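Local coordinates for protein putative Transcriptional Regulator (Rhodococcus sp., PDB 2IA2) that probably binds DNA through an IclR-type helix-turn-helix domain and regulates transcription, perhaps in response to a small effector, at the interface of chains A and B. Residues are numbered along the deposited sequence; one frame, centred on the assembly and turned at random. Chains: chain A/B, Putative Transcriptional Regulator.

The interface of chains A and B. Residues chain A 80, 84, 262, 265; chain B 80-81, 83-84, 87, 139.
A:Tyr84 lays its ring against B:Leu80, B:Gly83, B:Leu87 and B:Ile139 of the other chain, a compact example of how one aromatic group can tie two copies together, in what may be the dimer expected of an IclR-family regulator. Methyl CD2 of B:Leu80 lies over one face, 3.7 Å from the ring centroid and nearer the rim. The carbonyl O of B:Ile139 sits in plane at the ring edge, and the B:Ile139 methyl CG2 lies 3.6 Å from A:Tyr84 CE2. From the far end, B:Leu87 CD1 meets the phenol tip to tip, 3.7 Å from A:Tyr84 OH. Having no side chain, B:Gly83 brings its CA to 3.7 Å from A:Tyr84 CD1.

The looser margin is at A:Thr262, which hides 26 Å² and whose CG2 approaches B:Leu80 CB at 3.9 Å. At the C-terminus of chain A contact is close again: A:Arg265, its CG anti to the backbone N (chi1 -168°), lays its guanidinium flat on the B:Tyr84 ring, the planes 8° apart, a cation-pi stack with NE over the ring's centre, 3.6 Å from the centroid. An alanine in its place would probably leave the carboxylate of B:Glu81 without its cationic mate and that ring face without its cover. A:Arg265 NH2 gives B:Glu81 OE1 a nearly straight 2.8 Å salt-bridging hydrogen bond, within the guanidinium plane but from above the carboxylate plane.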
ATOM      1  N   LEU A  80       1.465   6.429 -11.879  1.00 22.78           N
ATOM      2  CA  LEU A  80       2.000   6.191 -10.526  1.00 23.13           C
ATOM      3  C   LEU A  80       2.385   7.441  -9.756  1.00 24.42           C
ATOM      4  O   LEU A  80       2.429   7.405  -8.526  1.00 24.44           O
ATOM      5  CB  LEU A  80       3.218   5.183 -10.553  1.00 22.14           C
ATOM      6  CG  LEU A  80       2.818   3.775 -11.047  1.00 21.87           C
ATOM      7  CD1 LEU A  80       4.106   2.880 -11.174  1.00 21.04           C
ATOM      8  CD2 LEU A  80       1.823   3.141 -10.079  1.00 17.24           C
ATOM      9  N   TYR A  84       0.972   7.253  -5.463  1.00 24.96           N
ATOM     10  CA  TYR A  84       1.118   5.805  -5.206  1.00 24.61           C
ATOM     11  C   TYR A  84       2.201   5.494  -4.156  1.00 24.48           C
ATOM     12  O   TYR A  84       2.004   4.660  -3.295  1.00 22.64           O
ATOM     13  CB  TYR A  84       1.336   4.990  -6.513  1.00 23.06           C
ATOM     14  CG  TYR A  84       0.741   3.595  -6.378  1.00 22.19           C
ATOM     15  CD1 TYR A  84      -0.584   3.325  -6.788  1.00 20.00           C
ATOM     16  CD2 TYR A  84       1.470   2.557  -5.752  1.00 20.13           C
ATOM     17  CE1 TYR A  84      -1.142   2.004  -6.608  1.00 19.15           C
ATOM     18  CE2 TYR A  84       0.929   1.277  -5.573  1.00 18.58           C
ATOM     19  CZ  TYR A  84      -0.383   1.022  -6.017  1.00 20.76           C
ATOM     20  OH  TYR A  84      -0.920  -0.247  -5.864  1.00 22.27           O
ATOM     21  N   THR A 262      -6.454  -2.409  -0.207  1.00 26.80           N
ATOM     22  CA  THR A 262      -6.038  -1.566  -1.328  1.00 26.68           C
ATOM     23  C   THR A 262      -4.596  -1.058  -1.176  1.00 26.73           C
ATOM     24  O   THR A 262      -3.812  -1.010  -2.141  1.00 26.72           O
ATOM     25  CB  THR A 262      -7.004  -0.365  -1.458  1.00 27.15           C
ATOM     26  OG1 THR A 262      -8.341  -0.871  -1.589  1.00 27.82           O
ATOM     27  CG2 THR A 262      -6.684   0.537  -2.647  1.00 26.90           C
ATOM     28  N   ARG A 265      -2.143  -4.063  -1.593  1.00 37.07           N
ATOM     29  CA  ARG A 265      -2.260  -4.805  -2.839  1.00 39.31           C
ATOM     30  C   ARG A 265      -0.938  -4.843  -3.591  1.00 41.20           C
ATOM     31  O   ARG A 265      -0.208  -3.835  -3.602  1.00 43.00           O
ATOM     32  CB  ARG A 265      -3.314  -4.118  -3.683  1.00 38.97           C
ATOM     33  CG  ARG A 265      -3.771  -4.862  -4.857  1.00 39.49           C
ATOM     34  CD  ARG A 265      -5.102  -4.376  -5.224  1.00 36.64           C
ATOM     35  NE  ARG A 265      -5.136  -2.933  -5.351  1.00 35.58           N
ATOM     36  CZ  ARG A 265      -6.149  -2.290  -5.913  1.00 34.44           C
ATOM     37  NH1 ARG A 265      -7.166  -2.987  -6.405  1.00 37.00           N
ATOM     38  NH2 ARG A 265      -6.136  -0.972  -6.013  1.00 33.02           N
TER
ATOM     39  N   LEU B  80      -5.224   5.181  -4.945  1.00 25.10           N
ATOM     40  CA  LEU B  80      -4.428   4.021  -5.383  1.00 24.12           C
ATOM     41  C   LEU B  80      -5.065   3.290  -6.543  1.00 23.18           C
ATOM     42  O   LEU B  80      -4.372   2.655  -7.283  1.00 22.14           O
ATOM     43  CB  LEU B  80      -4.203   3.060  -4.236  1.00 22.47           C
ATOM     44  CG  LEU B  80      -3.347   3.606  -3.079  1.00 24.27           C
ATOM     45  CD1 LEU B  80      -3.436   2.707  -1.807  1.00 23.87           C
ATOM     46  CD2 LEU B  80      -1.901   3.687  -3.503  1.00 22.04           C
ATOM     47  N   GLU B  81      -6.382   3.414  -6.755  1.00 23.74           N
ATOM     48  CA  GLU B  81      -6.999   2.749  -7.958  1.00 23.86           C
ATOM     49  C   GLU B  81      -6.510   3.354  -9.305  1.00 23.26           C
ATOM     50  O   GLU B  81      -6.660   2.745 -10.390  1.00 24.19           O
ATOM     51  CB  GLU B  81      -8.552   2.846  -7.893  1.00 24.45           C
ATOM     52  CG  GLU B  81      -9.231   2.363  -6.599  1.00 26.93           C
ATOM     53  CD  GLU B  81      -9.121   0.829  -6.436  1.00 36.64           C
ATOM     54  OE1 GLU B  81      -8.434   0.146  -7.249  1.00 36.08           O
ATOM     55  OE2 GLU B  81      -9.719   0.282  -5.480  1.00 43.11           O
ATOM     56  N   GLY B  83      -3.197   4.637 -10.050  1.00 22.49           N
ATOM     57  CA  GLY B  83      -1.943   3.869 -10.228  1.00 21.84           C
ATOM     58  C   GLY B  83      -2.184   2.383 -10.476  1.00 22.46           C
ATOM     59  O   GLY B  83      -1.472   1.806 -11.274  1.00 20.33           O
ATOM     60  N   TYR B  84      -3.178   1.763  -9.809  1.00 22.49           N
ATOM     61  CA  TYR B  84      -3.358   0.319  -9.954  1.00 24.17           C
ATOM     62  C   TYR B  84      -3.937  -0.042 -11.328  1.00 23.28           C
ATOM     63  O   TYR B  84      -3.798  -1.168 -11.763  1.00 21.70           O
ATOM     64  CB  TYR B  84      -4.242  -0.311  -8.857  1.00 26.31           C
ATOM     65  CG  TYR B  84      -4.054  -1.811  -8.790  1.00 28.91           C
ATOM     66  CD1 TYR B  84      -2.854  -2.348  -8.347  1.00 31.83           C
ATOM     67  CD2 TYR B  84      -5.044  -2.677  -9.178  1.00 31.73           C
ATOM     68  CE1 TYR B  84      -2.639  -3.727  -8.277  1.00 31.49           C
ATOM     69  CE2 TYR B  84      -4.830  -4.113  -9.144  1.00 34.70           C
ATOM     70  CZ  TYR B  84      -3.608  -4.590  -8.674  1.00 33.93           C
ATOM     71  OH  TYR B  84      -3.333  -5.974  -8.610  1.00 40.36           O
ATOM     72  N   LEU B  87      -0.718  -0.454 -13.162  1.00 20.86           N
ATOM     73  CA  LEU B  87      -0.015  -1.654 -12.723  1.00 22.13           C
ATOM     74  C   LEU B  87      -0.717  -2.915 -13.213  1.00 24.23           C
ATOM     75  O   LEU B  87      -0.072  -3.858 -13.672  1.00 23.90           O
ATOM     76  CB  LEU B  87       0.102  -1.677 -11.198  1.00 20.25           C
ATOM     77  CG  LEU B  87       0.971  -0.586 -10.568  1.00 18.96           C
ATOM     78  CD1 LEU B  87       0.856  -0.616  -9.051  1.00 17.14           C
ATOM     79  CD2 LEU B  87       2.422  -0.735 -11.003  1.00 19.43           C
ATOM     80  N   ILE B 139       6.142   0.935  -4.337  1.00 24.41           N
ATOM     81  CA  ILE B 139       5.718   0.979  -5.724  1.00 23.08           C
ATOM     82  C   ILE B 139       5.462   2.424  -6.102  1.00 21.43           C
ATOM     83  O   ILE B 139       5.002   3.197  -5.262  1.00 20.47           O
ATOM     84  CB  ILE B 139       4.496   0.065  -5.920  1.00 23.49           C
ATOM     85  CG1 ILE B 139       4.957  -1.410  -5.721  1.00 22.64           C
ATOM     86  CG2 ILE B 139       3.943   0.263  -7.280  1.00 22.37           C
ATOM     87  CD1 ILE B 139       3.737  -2.417  -5.576  1.00 26.70           C
TER